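Local coordinates for protein glutathione S-transferase (Bombyx mori, PDB 3AY8) that probably conjugates glutathione to electrophilic compounds, as cytosolic glutathione transferases do, working as a homodimer, at residues L4-F9 and P56-N61; W85-L90 and H155-D160. One frame throughout, in Å; residues are numbered along the deposited sequence.

Interaction 1 of 2, residues L4-F9 and P56-N61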
loop_
_atom_site.group_PDB
_atom_site.type_symbol
_atom_site.label_atom_id
_atom_site.label_comp_id
_atom_site.label_asym_id
_atom_site.label_seq_id
_atom_site.Cartn_x
_atom_site.Cartn_y
_atom_site.Cartn_z
ATOM N N LEU A 4 16.550 5.892 -19.429
ATOM C CA LEU A 4 15.705 5.642 -18.266
ATOM C C LEU A 4 16.372 6.190 -16.991
ATOM O O LEU A 4 17.542 5.907 -16.732
ATOM C CB LEU A 4 15.452 4.138 -18.166
ATOM C CG LEU A 4 14.463 3.574 -17.149
ATOM C CD1 LEU A 4 13.027 3.964 -17.465
ATOM C CD2 LEU A 4 14.597 2.063 -17.092
ATOM N N LYS A 5 15.635 6.981 -16.209
ATOM C CA LYS A 5 16.188 7.607 -15.005
ATOM C C LYS A 5 15.395 7.351 -13.707
ATOM O O LYS A 5 14.163 7.432 -13.686
ATOM C CB LYS A 5 16.358 9.113 -15.234
ATOM C CG LYS A 5 17.071 9.842 -14.101
ATOM C CD LYS A 5 18.191 10.745 -14.612
ATOM C CE LYS A 5 17.687 12.078 -15.156
ATOM N NZ LYS A 5 18.809 13.080 -15.274
ATOM N N LEU A 6 16.117 7.054 -12.629
ATOM C CA LEU A 6 15.520 6.932 -11.293
ATOM C C LEU A 6 16.060 8.012 -10.367
ATOM O O LEU A 6 17.273 8.117 -10.182
ATOM C CB LEU A 6 15.787 5.545 -10.697
ATOM C CG LEU A 6 15.123 5.245 -9.343
ATOM C CD1 LEU A 6 13.622 5.063 -9.501
ATOM C CD2 LEU A 6 15.727 4.028 -8.683
ATOM N N TYR A 7 15.162 8.825 -9.815
ATOM C CA TYR A 7 15.530 9.765 -8.763
ATOM C C TYR A 7 15.428 9.038 -7.423
ATOM O O TYR A 7 14.343 8.586 -7.033
ATOM C CB TYR A 7 14.653 11.017 -8.804
ATOM C CG TYR A 7 14.859 11.816 -10.082
ATOM C CD1 TYR A 7 15.743 12.902 -10.112
ATOM C CD2 TYR A 7 14.207 11.458 -11.267
ATOM C CE1 TYR A 7 15.954 13.630 -11.287
ATOM C CE2 TYR A 7 14.407 12.176 -12.446
ATOM C CZ TYR A 7 15.286 13.258 -12.444
ATOM O OH TYR A 7 15.489 13.972 -13.595
ATOM N N HIS A 8 16.563 8.946 -6.729
ATOM C CA HIS A 8 16.766 7.932 -5.694
ATOM C C HIS A 8 17.411 8.518 -4.447
ATOM O O HIS A 8 18.360 9.310 -4.534
ATOM C CB HIS A 8 17.636 6.797 -6.273
ATOM C CG HIS A 8 17.961 5.697 -5.305
ATOM N ND1 HIS A 8 19.249 5.230 -5.114
ATOM C CD2 HIS A 8 17.168 4.951 -4.497
ATOM C CE1 HIS A 8 19.232 4.248 -4.227
ATOM N NE2 HIS A 8 17.984 4.062 -3.836
ATOM N N PHE A 9 16.900 8.128 -3.285
ATOM C CA PHE A 9 17.530 8.477 -2.012
ATOM C C PHE A 9 17.922 7.171 -1.321
ATOM O O PHE A 9 17.045 6.478 -0.797
ATOM C CB PHE A 9 16.554 9.303 -1.148
ATOM C CG PHE A 9 17.126 9.777 0.184
ATOM C CD1 PHE A 9 18.462 10.161 0.308
ATOM C CD2 PHE A 9 16.303 9.865 1.305
ATOM C CE1 PHE A 9 18.971 10.624 1.534
ATOM C CE2 PHE A 9 16.794 10.325 2.531
ATOM C CZ PHE A 9 18.134 10.706 2.644
ATOM N N PRO A 56 11.004 7.317 -4.429
ATOM C CA PRO A 56 11.612 7.345 -5.754
ATOM C C PRO A 56 10.681 7.897 -6.824
ATOM O O PRO A 56 9.450 7.807 -6.699
ATOM C CB PRO A 56 11.920 5.877 -6.029
ATOM C CG PRO A 56 10.869 5.142 -5.280
ATOM C CD PRO A 56 10.540 5.963 -4.076
ATOM N N THR A 57 11.278 8.495 -7.848
ATOM C CA THR A 57 10.547 8.934 -9.033
ATOM C C THR A 57 11.289 8.386 -10.251
ATOM O O THR A 57 12.512 8.522 -10.358
ATOM C CB THR A 57 10.463 10.471 -9.108
ATOM O OG1 THR A 57 9.630 10.963 -8.054
ATOM C CG2 THR A 57 9.908 10.956 -10.462
ATOM N N LEU A 58 10.542 7.741 -11.139
ATOM C CA LEU A 58 11.072 7.256 -12.386
ATOM C C LEU A 58 10.732 8.255 -13.505
ATOM O O LEU A 58 9.593 8.710 -13.610
ATOM C CB LEU A 58 10.476 5.886 -12.703
ATOM C CG LEU A 58 11.009 5.117 -13.916
ATOM C CD1 LEU A 58 12.379 4.486 -13.634
ATOM C CD2 LEU A 58 10.011 4.063 -14.352
ATOM N N ASP A 59 11.728 8.601 -14.314
ATOM C CA ASP A 59 11.496 9.326 -15.571
ATOM C C ASP A 59 11.866 8.407 -16.735
ATOM O O ASP A 59 13.046 8.219 -17.049
ATOM C CB ASP A 59 12.308 10.624 -15.617
ATOM C CG ASP A 59 11.988 11.491 -16.848
ATOM O OD1 ASP A 59 11.453 10.985 -17.861
ATOM O OD2 ASP A 59 12.281 12.695 -16.794
ATOM N N ASP A 60 10.847 7.803 -17.338
ATOM C CA ASP A 60 11.025 6.960 -18.505
ATOM C C ASP A 60 10.625 7.750 -19.749
ATOM O O ASP A 60 9.455 7.721 -20.163
ATOM C CB ASP A 60 10.168 5.698 -18.395
ATOM C CG ASP A 60 10.297 4.792 -19.610
ATOM O OD1 ASP A 60 11.075 5.110 -20.535
ATOM O OD2 ASP A 60 9.617 3.754 -19.648
ATOM N N ASN A 61 11.593 8.472 -20.318
ATOM C CA ASN A 61 11.398 9.208 -21.575
ATOM C C ASN A 61 10.235 10.200 -21.433
ATOM O O ASN A 61 9.337 10.260 -22.277
ATOM C CB ASN A 61 11.179 8.237 -22.752
ATOM C CG ASN A 61 12.358 7.251 -22.963
ATOM O OD1 ASN A 61 12.899 7.154 -24.065
ATOM N ND2 ASN A 61 12.739 6.510 -21.916
HETATM O O HOH W 1 14.525 13.654 -15.930
#

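Interaction 2 of 2, residues W85-L90 and H155-D160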
loop_
_atom_site.group_PDB
_atom_site.type_symbol
_atom_site.label_atom_id
_atom_site.label_comp_id
_atom_site.label_asym_id
_atom_site.label_seq_id
_atom_site.Cartn_x
_atom_site.Cartn_y
_atom_site.Cartn_z
ATOM N N TRP A 85 9.909 -12.461 -12.704
ATOM C CA TRP A 85 9.918 -11.385 -11.699
ATOM C C TRP A 85 8.535 -10.811 -11.388
ATOM O O TRP A 85 8.290 -10.357 -10.280
ATOM C CB TRP A 85 10.935 -10.299 -12.055
ATOM C CG TRP A 85 12.362 -10.796 -11.953
ATOM C CD1 TRP A 85 13.162 -11.214 -12.986
ATOM C CD2 TRP A 85 13.145 -10.941 -10.759
ATOM N NE1 TRP A 85 14.387 -11.602 -12.512
ATOM C CE2 TRP A 85 14.409 -11.449 -11.149
ATOM C CE3 TRP A 85 12.904 -10.700 -9.398
ATOM C CZ2 TRP A 85 15.435 -11.705 -10.225
ATOM C CZ3 TRP A 85 13.923 -10.959 -8.479
ATOM C CH2 TRP A 85 15.171 -11.460 -8.897
ATOM N N TYR A 86 7.637 -10.860 -12.367
ATOM C CA TYR A 86 6.257 -10.396 -12.199
ATOM C C TYR A 86 5.383 -11.214 -13.152
ATOM O O TYR A 86 5.117 -10.776 -14.262
ATOM C CB TYR A 86 6.167 -8.903 -12.521
ATOM C CG TYR A 86 4.880 -8.208 -12.115
ATOM C CD1 TYR A 86 4.255 -8.488 -10.892
ATOM C CD2 TYR A 86 4.310 -7.244 -12.936
ATOM C CE1 TYR A 86 3.084 -7.841 -10.517
ATOM C CE2 TYR A 86 3.133 -6.586 -12.571
ATOM C CZ TYR A 86 2.531 -6.892 -11.358
ATOM O OH TYR A 86 1.376 -6.245 -10.986
ATOM N N PRO A 87 4.957 -12.418 -12.722
ATOM C CA PRO A 87 4.276 -13.340 -13.657
ATOM C C PRO A 87 3.000 -12.775 -14.267
ATOM O O PRO A 87 2.234 -12.076 -13.586
ATOM C CB PRO A 87 3.977 -14.570 -12.799
ATOM C CG PRO A 87 5.036 -14.544 -11.728
ATOM C CD PRO A 87 5.226 -13.057 -11.423
ATOM N N LYS A 88 2.789 -13.081 -15.546
ATOM C CA LYS A 88 1.632 -12.578 -16.266
ATOM C C LYS A 88 0.359 -13.345 -15.920
ATOM O O LYS A 88 -0.725 -12.775 -16.006
ATOM C CB LYS A 88 1.883 -12.559 -17.774
ATOM C CG LYS A 88 3.098 -11.711 -18.156
ATOM C CD LYS A 88 3.089 -11.296 -19.622
ATOM C CE LYS A 88 2.924 -9.788 -19.765
ATOM N NZ LYS A 88 4.201 -9.104 -19.427
ATOM N N ASP A 89 0.488 -14.612 -15.520
ATOM C CA ASP A 89 -0.668 -15.393 -15.023
ATOM C C ASP A 89 -1.388 -14.574 -13.935
ATOM O O ASP A 89 -0.740 -14.076 -13.006
ATOM C CB ASP A 89 -0.215 -16.763 -14.476
ATOM C CG ASP A 89 -1.351 -17.546 -13.789
ATOM O OD1 ASP A 89 -2.083 -18.289 -14.483
ATOM O OD2 ASP A 89 -1.505 -17.443 -12.549
ATOM N N LEU A 90 -2.711 -14.443 -14.054
ATOM C CA LEU A 90 -3.461 -13.506 -13.215
ATOM C C LEU A 90 -3.471 -13.866 -11.746
ATOM O O LEU A 90 -3.443 -12.984 -10.905
ATOM C CB LEU A 90 -4.900 -13.312 -13.728
ATOM C CG LEU A 90 -4.993 -12.635 -15.094
ATOM C CD1 LEU A 90 -6.445 -12.505 -15.535
ATOM C CD2 LEU A 90 -4.309 -11.268 -15.047
ATOM N N HIS A 155 10.234 -18.996 -6.491
ATOM C CA HIS A 155 11.266 -18.184 -7.150
ATOM C C HIS A 155 11.111 -16.710 -6.736
ATOM O O HIS A 155 10.018 -16.298 -6.337
ATOM C CB HIS A 155 11.186 -18.316 -8.680
ATOM C CG HIS A 155 9.840 -17.988 -9.254
ATOM N ND1 HIS A 155 9.492 -16.718 -9.666
ATOM C CD2 HIS A 155 8.763 -18.772 -9.509
ATOM C CE1 HIS A 155 8.255 -16.731 -10.138
ATOM N NE2 HIS A 155 7.793 -17.966 -10.057
ATOM N N PRO A 156 12.201 -15.921 -6.813
ATOM C CA PRO A 156 12.107 -14.528 -6.360
ATOM C C PRO A 156 11.267 -13.668 -7.308
ATOM O O PRO A 156 11.207 -13.944 -8.501
ATOM C CB PRO A 156 13.565 -14.054 -6.307
ATOM C CG PRO A 156 14.336 -15.007 -7.175
ATOM C CD PRO A 156 13.574 -16.303 -7.203
ATOM N N THR A 157 10.579 -12.667 -6.764
ATOM C CA THR A 157 9.749 -11.777 -7.577
ATOM C C THR A 157 10.020 -10.359 -7.104
ATOM O O THR A 157 10.777 -10.168 -6.144
ATOM C CB THR A 157 8.240 -12.103 -7.435
ATOM O OG1 THR A 157 7.844 -11.965 -6.061
ATOM C CG2 THR A 157 7.930 -13.550 -7.909
ATOM N N ILE A 158 9.423 -9.367 -7.766
ATOM C CA ILE A 158 9.495 -7.996 -7.269
ATOM C C ILE A 158 8.871 -7.825 -5.875
ATOM O O ILE A 158 9.142 -6.833 -5.207
ATOM C CB ILE A 158 8.910 -6.935 -8.255
ATOM C CG1 ILE A 158 7.414 -7.143 -8.496
ATOM C CG2 ILE A 158 9.703 -6.902 -9.574
ATOM C CD1 ILE A 158 6.781 -5.988 -9.294
ATOM N N ALA A 159 8.030 -8.763 -5.442
ATOM C CA ALA A 159 7.543 -8.725 -4.047
ATOM C C ALA A 159 8.725 -8.913 -3.067
ATOM O O ALA A 159 8.787 -8.272 -2.017
ATOM C CB ALA A 159 6.468 -9.771 -3.821
ATOM N N ASP A 160 9.688 -9.750 -3.437
ATOM C CA ASP A 160 10.894 -9.922 -2.602
ATOM C C ASP A 160 11.791 -8.700 -2.580
ATOM O O ASP A 160 12.315 -8.361 -1.533
ATOM C CB ASP A 160 11.705 -11.148 -3.020
ATOM C CG ASP A 160 10.900 -12.423 -2.935
ATOM O OD1 ASP A 160 10.752 -12.959 -1.808
ATOM O OD2 ASP A 160 10.429 -12.882 -3.994
#

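Interaction 1 of 2, residues L4-F9 and P56-N61
Y7 and T57 face each other across two antiparallel strands, 5-8 and 57-60, as a hydrogen-bonded pair: Y7 N donates to T57 O at 2.7 Å, and T57 N returns a longer bond to Y7 O. Two residues along, K5 and D59 exchange the same pair of bonds, with D59 N to K5 O at 2.8 Å. The Y7 side chain runs back along the neighbouring strand. Its CB sits 4.2 Å from T57 CB; CG lies anti to the carbonyl carbon (chi1 -65°), which lays the ring beside the partner strand, and CD2 brings the ring edge to 3.5 Å from T57 O, in plane. Further out, CE2 touches D59 CB, with ring and carboxylate only 26° apart. At the tip, OH meets a water at 2.5 Å, and that water donates to D59 OD2, bridging phenol and carboxylate; D59 OD1 is held separately by N62 N. On the other face L6 and L58 are apolar: L6 CD1 lies 4.0 Å from P56 CB. At the strand end L58 CD1 reaches L4 CD1 at 3.9 Å. L4 CD1 also packs on D60 CB, while D60 OD2 turns to the hydroxyls of Y74 and Y79. Helices 13-25 and 68-79 add A18 against P56 and L75 against L58. The central antiparallel pair, entered on its second strand through the cis peptide before P56, is a hallmark of the thioredoxin fold that forms the N-terminal domain of glutathione transferases.

Interaction 2 of 2, residues W85-L90 and H155-D160
W85 O accepts a hydrogen bond from I158 N at 2.9 Å, nearly straight at 164° and in the carbonyl plane, so the loop before helix 90-120 is tied to the first turn of helix 158-173. That turn opens with a capping box, the S/T-x-x-D N-cap familiar from the glutathione transferase C-terminal domain: T157 OG1 accepts from A159 N at 3.3 Å, and D160 OD2 accepts from T157 N. The threonine hydroxyl stands between its own backbone N and carbonyl carbon (chi1 60°), which places OG1 to cap A159 N. The backbone itself sets T157 CB 3.3 Å from W85 O.

The indole of W85 meets the residues just ahead of the helix with its six-membered ring: CZ3 touches P156 CB at 3.8 Å, CH2 spans CB and CG of the same proline, and CE3 comes up to the T157 carbonyl carbon. W85 also packs on A24 and I25 of helix 13-25, so one side chain touches both domains. An alanine here would probably open a gap beside P156 and lose the packing on A24 and I25.

Next along, Y86 takes I158 CD1 over one face of its ring as a CH-pi contact, 4.2 Å from the centroid. R93 makes a cation-pi contact with the same ring, and the Y86 hydroxyl is hydrogen-bonded to N97 OD1. P87 CG comes to the edge of the H155 imidazole, 4.2 Å from CE1. Deeper in, the second carboxylate oxygen of the capping aspartate, D160 OD1, takes hydrogen bonds from both V151 N and W186 NE1.

Overall arrangement
Interaction 1 lies inside the N-terminal thioredoxin-like domain; interaction 2 joins the loop between helices 68-79 and 90-120 to the start of a C-terminal-domain helix. Their centres are 22 Å apart, nearest atoms about 12 Å, and they follow one another along the chain without touching. The strand pair is largely buried and rests on four backbone bonds with leucine packing beneath; the loop-to-helix contact is only partly buried and has a single backbone bond across it, the rest being aromatic and proline packing around a capped helix start. They share neighbours, since side chains of both pack against helices 13-25 and 68-79.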